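Local structure of glutathione S-transferase (Natrialba magadii ATCC 43099, 6GZF) at the interface of chains A and B. The protein is a Xi-class glutathione transferase, of the glutathionyl-hydroquinone reductase type, that probably uses the thiol of glutathione to reduce glutathionylated quinol substrates. Numbering follows the deposited sequence. Chains: chain A/B, Glutathione S-transferase.

The interface of chains A and B. Residues chain A 207, 255-256, 259, 261; chain B 252, 256, 298, 309, 311.
Helix 204-224 of chain A and the A:His255 to A:Asn261 loop meet three pieces of chain B: the loop at B:Thr256, the segment carrying B:Ile309 and B:Ala311, and the end of helix 290-299. A:Asn261 and B:Thr256 cross at about a right angle, and amide nitrogen ND2 donates to hydroxyl OG1 at 2.8 Å. The bond is bent, 141° at the hydrogen, with OG1 tilted 23° from the amide plane. B:Thr256 OG1 also meets a water, 2.8 Å away, shared with A:Thr256 OG1 and with A:His255 ND1, where it lies at the imidazole edge, in the ring plane. One water thus ties neighbouring residues of a single chain A loop to B:Thr256. The other branch of B:Thr256, methyl CG2, packs on A:Met259 CG at 3.5 Å. SD of A:Met259 comes to the rim of the B:Tyr298 ring at CE1, 4.0 Å away. With CG anti to the backbone N (chi1 168°), A:Tyr207 presents one ring face to B:Ile309 CG2, 3.6 Å above the plane and offset toward the rim. The phenol end of that ring packs through CZ against B:Ala311 CA. Its OH reaches back within chain A to the carbonyl O of A:Met259 at 2.6 Å, in the carbonyl plane, which would fix the ring's tilt. An alanine at A:Tyr207 would probably leave that carbonyl without its phenol donor and open a gap beneath B:Ile309 and B:Ala311. B:Tyr298 OH in turn bonds the carbonyl O of B:Asn252, tilted from its carbonyl plane. The patch, made largely of loops at the rim of the C-terminal helical region, belongs to a two-fold symmetric interface, plausibly the dimer contact, its centre about 21 Å from A:Cys64, the predicted nucleophile.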
loop_
_atom_site.group_PDB
_atom_site.type_symbol
_atom_site.label_atom_id
_atom_site.label_comp_id
_atom_site.label_asym_id
_atom_site.label_seq_id
_atom_site.Cartn_x
_atom_site.Cartn_y
_atom_site.Cartn_z
ATOM N N TYR A 207 5.550 0.659 -14.225
ATOM C CA TYR A 207 4.610 0.326 -13.160
ATOM C C TYR A 207 3.194 0.176 -13.704
ATOM O O TYR A 207 2.486 -0.771 -13.362
ATOM C CB TYR A 207 4.638 1.392 -12.060
ATOM C CG TYR A 207 3.504 1.282 -11.060
ATOM C CD1 TYR A 207 3.614 0.465 -9.943
ATOM C CD2 TYR A 207 2.329 2.005 -11.229
ATOM C CE1 TYR A 207 2.582 0.362 -9.027
ATOM C CE2 TYR A 207 1.293 1.908 -10.320
ATOM C CZ TYR A 207 1.425 1.087 -9.221
ATOM O OH TYR A 207 0.394 0.990 -8.315
ATOM N N HIS A 255 -0.250 -5.994 -2.268
ATOM C CA HIS A 255 -1.260 -4.954 -2.425
ATOM C C HIS A 255 -0.787 -3.598 -1.901
ATOM O O HIS A 255 -1.013 -2.566 -2.534
ATOM C CB HIS A 255 -2.545 -5.375 -1.708
ATOM C CG HIS A 255 -3.706 -4.461 -1.948
ATOM N ND1 HIS A 255 -3.791 -3.203 -1.393
ATOM C CD2 HIS A 255 -4.835 -4.628 -2.675
ATOM C CE1 HIS A 255 -4.920 -2.632 -1.770
ATOM N NE2 HIS A 255 -5.573 -3.476 -2.550
ATOM N N THR A 256 -0.125 -3.607 -0.749
ATOM C CA THR A 256 0.294 -2.371 -0.097
ATOM C C THR A 256 1.771 -2.066 -0.315
ATOM O O THR A 256 2.126 -0.993 -0.805
ATOM C CB THR A 256 0.023 -2.424 1.415
ATOM O OG1 THR A 256 -1.388 -2.517 1.645
ATOM C CG2 THR A 256 0.560 -1.175 2.096
ATOM N N MET A 259 2.400 -1.851 -3.838
ATOM C CA MET A 259 1.431 -0.914 -4.404
ATOM C C MET A 259 0.600 -1.498 -5.547
ATOM O O MET A 259 0.238 -0.787 -6.484
ATOM C CB MET A 259 2.145 0.356 -4.878
ATOM C CG MET A 259 2.109 1.492 -3.870
ATOM S SD MET A 259 3.210 2.858 -4.276
ATOM C CE MET A 259 4.717 2.322 -3.471
ATOM N N ASN A 261 -2.560 -2.072 -5.792
ATOM C CA ASN A 261 -3.749 -1.767 -5.003
ATOM C C ASN A 261 -5.022 -1.482 -5.799
ATOM O O ASN A 261 -5.808 -0.614 -5.422
ATOM C CB ASN A 261 -3.456 -0.569 -4.096
ATOM C CG ASN A 261 -3.172 0.700 -4.879
ATOM O OD1 ASN A 261 -2.833 0.653 -6.062
ATOM N ND2 ASN A 261 -3.315 1.846 -4.220
ATOM N N ASN B 252 -7.622 5.452 -2.126
ATOM C CA ASN B 252 -6.646 5.783 -3.158
ATOM C C ASN B 252 -5.268 6.111 -2.588
ATOM O O ASN B 252 -4.253 5.905 -3.253
ATOM C CB ASN B 252 -7.141 6.952 -4.012
ATOM C CG ASN B 252 -8.049 6.506 -5.145
ATOM O OD1 ASN B 252 -7.933 5.386 -5.644
ATOM N ND2 ASN B 252 -8.953 7.385 -5.562
ATOM N N THR B 256 -3.065 2.557 1.027
ATOM C CA THR B 256 -1.822 2.030 0.478
ATOM C C THR B 256 -0.599 2.842 0.896
ATOM O O THR B 256 0.321 2.313 1.522
ATOM C CB THR B 256 -1.874 1.983 -1.057
ATOM O OG1 THR B 256 -2.996 1.196 -1.475
ATOM C CG2 THR B 256 -0.601 1.372 -1.608
ATOM N N TYR B 298 2.057 10.755 -3.341
ATOM C CA TYR B 298 2.980 9.771 -3.895
ATOM C C TYR B 298 4.266 10.389 -4.444
ATOM O O TYR B 298 5.199 9.667 -4.787
ATOM C CB TYR B 298 2.293 8.958 -4.997
ATOM C CG TYR B 298 1.292 7.946 -4.483
ATOM C CD1 TYR B 298 1.713 6.811 -3.803
ATOM C CD2 TYR B 298 -0.070 8.120 -4.687
ATOM C CE1 TYR B 298 0.804 5.881 -3.332
ATOM C CE2 TYR B 298 -0.988 7.196 -4.219
ATOM C CZ TYR B 298 -0.544 6.079 -3.544
ATOM O OH TYR B 298 -1.453 5.156 -3.080
ATOM N N ILE B 309 6.551 6.879 -7.207
ATOM C CA ILE B 309 5.619 6.295 -8.165
ATOM C C ILE B 309 4.183 6.416 -7.666
ATOM O O ILE B 309 3.872 6.020 -6.543
ATOM C CB ILE B 309 5.938 4.811 -8.435
ATOM C CG1 ILE B 309 7.341 4.667 -9.029
ATOM C CG2 ILE B 309 4.899 4.204 -9.367
ATOM C CD1 ILE B 309 7.538 5.444 -10.312
ATOM N N ALA B 311 0.583 5.289 -7.270
ATOM C CA ALA B 311 -0.179 4.048 -7.329
ATOM C C ALA B 311 -1.451 4.234 -8.147
ATOM O O ALA B 311 -1.979 5.342 -8.247
ATOM C CB ALA B 311 -0.512 3.560 -5.928
HETATM O O HOH W 1 -2.835 -1.116 0.047
#